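Local coordinates for MsStt7d protein (Micromonas, PDB 4IX3), which probably acts as an ATP-dependent protein kinase, being the catalytic domain of an algal homologue of the state transition kinase Stt7, at residues G163-D168 with R247-S252. Numbering follows the deposited sequence.
Sequences GVVHRD and RFDSWS. With MG (magnesium ion), chain E.
D249, on helix 246-261, turns its carboxylate onto two successive peptide N-H groups of the segment 163-168. D249 OD2 accepts from H166 N at 2.9 Å, and D249 OD1 accepts from R167 N, also at 2.9 Å. Both oxygens use their syn lone pairs and both bonds are nearly straight (162° and 161°); the pair holds the carboxylate's rotation about CB-CG. With CG anti to the carbonyl carbon (chi1 -74°), the group is placed against the loop backbone, and aspartate's single methylene lets it reach both neighbouring N-H groups. H160 NE2 adds a second bond to OD2, and the three together would help to stabilise the buried carboxylate's charge. V165 CG1 packs beside it, 3.5 Å from D249 OD2.

F248, one residue earlier on the helix, brings its ring edge to the same loop. R167 O lies near the ring plane, 3.0 Å from F248 CE2, where the slightly positive C-H rim suits a carbonyl oxygen. Phenylalanine is long and flat enough to reach it while L223 packs on the ring. R167, whose positive phi goes with the loop's turn, thus offers N to D249 and O to F248; its CB points away from the helix, and its side chain packs on Y205.

D168 follows directly and binds magnesium through D168 OD2 at 2.0 Å, with D188 and four waters completing the shell. The arrangement is characteristic of the protein kinase C-lobe: the HRD motif of the catalytic loop, H166-R167-D168, held through its backbone by the F-helix aspartate, the link at the base of the regulatory spine.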
loop_
_atom_site.group_PDB
_atom_site.type_symbol
_atom_site.label_atom_id
_atom_site.label_comp_id
_atom_site.label_asym_id
_atom_site.label_seq_id
_atom_site.Cartn_x
_atom_site.Cartn_y
_atom_site.Cartn_z
ATOM N N GLY B 163 22.234 -10.750 -10.008
ATOM C CA GLY B 163 22.203 -9.456 -9.339
ATOM C C GLY B 163 20.881 -9.052 -8.706
ATOM O O GLY B 163 20.777 -7.939 -8.217
ATOM N N VAL B 164 19.879 -9.906 -8.709
ATOM C CA VAL B 164 18.574 -9.566 -8.178
ATOM C C VAL B 164 18.400 -10.041 -6.754
ATOM O O VAL B 164 18.650 -11.235 -6.482
ATOM C CB VAL B 164 17.474 -10.155 -9.091
ATOM C CG1 VAL B 164 16.077 -9.888 -8.515
ATOM C CG2 VAL B 164 17.612 -9.557 -10.507
ATOM N N VAL B 165 17.986 -9.139 -5.879
ATOM C CA VAL B 165 17.543 -9.494 -4.531
ATOM C C VAL B 165 16.039 -9.313 -4.472
ATOM O O VAL B 165 15.551 -8.223 -4.837
ATOM C CB VAL B 165 18.282 -8.689 -3.445
ATOM C CG1 VAL B 165 17.759 -8.986 -2.043
ATOM C CG2 VAL B 165 19.768 -8.959 -3.567
ATOM N N HIS B 166 15.308 -10.343 -4.077
ATOM C CA HIS B 166 13.847 -10.326 -4.248
ATOM C C HIS B 166 13.228 -9.365 -3.220
ATOM O O HIS B 166 12.320 -8.587 -3.560
ATOM C CB HIS B 166 13.334 -11.777 -4.085
ATOM C CG HIS B 166 11.858 -11.880 -4.155
ATOM N ND1 HIS B 166 11.141 -12.397 -5.200
ATOM C CD2 HIS B 166 10.945 -11.460 -3.214
ATOM C CE1 HIS B 166 9.819 -12.308 -4.915
ATOM N NE2 HIS B 166 9.722 -11.756 -3.673
ATOM N N ARG B 167 13.691 -9.447 -1.978
ATOM C CA ARG B 167 13.261 -8.526 -0.932
ATOM C C ARG B 167 11.948 -8.898 -0.237
ATOM O O ARG B 167 11.689 -8.432 0.871
ATOM C CB ARG B 167 13.165 -7.102 -1.489
ATOM C CG ARG B 167 13.953 -6.072 -0.695
ATOM C CD ARG B 167 13.241 -4.729 -0.676
ATOM N NE ARG B 167 14.149 -3.625 -0.973
ATOM C CZ ARG B 167 14.660 -2.810 -0.055
ATOM N NH1 ARG B 167 14.352 -2.972 1.224
ATOM N NH2 ARG B 167 15.478 -1.832 -0.417
ATOM N N ASP B 168 11.116 -9.719 -0.874
ATOM C CA ASP B 168 9.801 -10.027 -0.280
ATOM C C ASP B 168 9.503 -11.515 -0.320
ATOM O O ASP B 168 8.403 -11.955 -0.646
ATOM C CB ASP B 168 8.674 -9.206 -0.963
ATOM C CG ASP B 168 7.412 -9.082 -0.105
ATOM O OD1 ASP B 168 7.462 -9.427 1.089
ATOM O OD2 ASP B 168 6.359 -8.663 -0.651
ATOM N N ARG B 247 21.787 -11.507 1.626
ATOM C CA ARG B 247 21.509 -12.111 2.949
ATOM C C ARG B 247 20.191 -11.611 3.539
ATOM O O ARG B 247 19.626 -12.272 4.420
ATOM C CB ARG B 247 22.664 -11.902 3.930
ATOM C CG ARG B 247 23.664 -13.048 3.923
ATOM C CD ARG B 247 24.247 -13.413 2.561
ATOM N NE ARG B 247 25.448 -14.216 2.753
ATOM C CZ ARG B 247 26.454 -14.296 1.889
ATOM N NH1 ARG B 247 26.330 -13.771 0.669
ATOM N NH2 ARG B 247 27.576 -14.920 2.222
ATOM N N PHE B 248 19.598 -10.535 2.976
ATOM C CA PHE B 248 18.212 -10.217 3.340
ATOM C C PHE B 248 17.269 -11.350 2.936
ATOM O O PHE B 248 16.386 -11.788 3.702
ATOM C CB PHE B 248 17.800 -8.898 2.653
ATOM C CG PHE B 248 16.419 -8.432 3.040
ATOM C CD1 PHE B 248 16.251 -7.365 3.934
ATOM C CD2 PHE B 248 15.278 -8.945 2.443
ATOM C CE1 PHE B 248 14.968 -6.945 4.322
ATOM C CE2 PHE B 248 14.006 -8.515 2.776
ATOM C CZ PHE B 248 13.849 -7.502 3.739
ATOM N N ASP B 249 17.490 -11.876 1.722
ATOM C CA ASP B 249 16.694 -13.008 1.249
ATOM C C ASP B 249 16.996 -14.305 2.025
ATOM O O ASP B 249 16.099 -15.100 2.249
ATOM C CB ASP B 249 16.926 -13.291 -0.239
ATOM C CG ASP B 249 16.259 -12.276 -1.175
ATOM O OD1 ASP B 249 15.311 -11.556 -0.764
ATOM O OD2 ASP B 249 16.636 -12.303 -2.379
ATOM N N SER B 250 18.235 -14.451 2.489
ATOM C CA SER B 250 18.560 -15.644 3.303
ATOM C C SER B 250 17.727 -15.697 4.596
ATOM O O SER B 250 17.124 -16.718 4.926
ATOM C CB SER B 250 20.022 -15.627 3.691
ATOM O OG SER B 250 20.847 -15.731 2.533
ATOM N N TRP B 251 17.601 -14.536 5.267
ATOM C CA TRP B 251 16.801 -14.477 6.517
ATOM C C TRP B 251 15.347 -14.793 6.221
ATOM O O TRP B 251 14.717 -15.610 6.885
ATOM C CB TRP B 251 16.924 -13.089 7.103
ATOM C CG TRP B 251 16.033 -12.925 8.307
ATOM C CD1 TRP B 251 14.689 -12.568 8.328
ATOM C CD2 TRP B 251 16.438 -13.045 9.703
ATOM N NE1 TRP B 251 14.199 -12.578 9.607
ATOM C CE2 TRP B 251 15.223 -12.833 10.490
ATOM C CE3 TRP B 251 17.623 -13.383 10.361
ATOM C CZ2 TRP B 251 15.235 -12.886 11.881
ATOM C CZ3 TRP B 251 17.624 -13.464 11.755
ATOM C CH2 TRP B 251 16.438 -13.253 12.495
ATOM N N SER B 252 14.777 -14.192 5.147
ATOM C CA SER B 252 13.404 -14.506 4.810
ATOM C C SER B 252 13.192 -15.977 4.446
ATOM O O SER B 252 12.184 -16.542 4.822
ATOM C CB SER B 252 12.961 -13.663 3.601
ATOM O OG SER B 252 13.117 -12.274 3.831
HETATM MG MG MG E . 5.457 -7.441 -1.975
HETATM O O HOH W 1 7.281 -6.669 -2.578
HETATM O O HOH W 2 4.567 -6.244 -3.504
HETATM O O HOH W 3 3.624 -8.147 -1.548
HETATM O O HOH W 4 5.279 -5.958 -0.642
#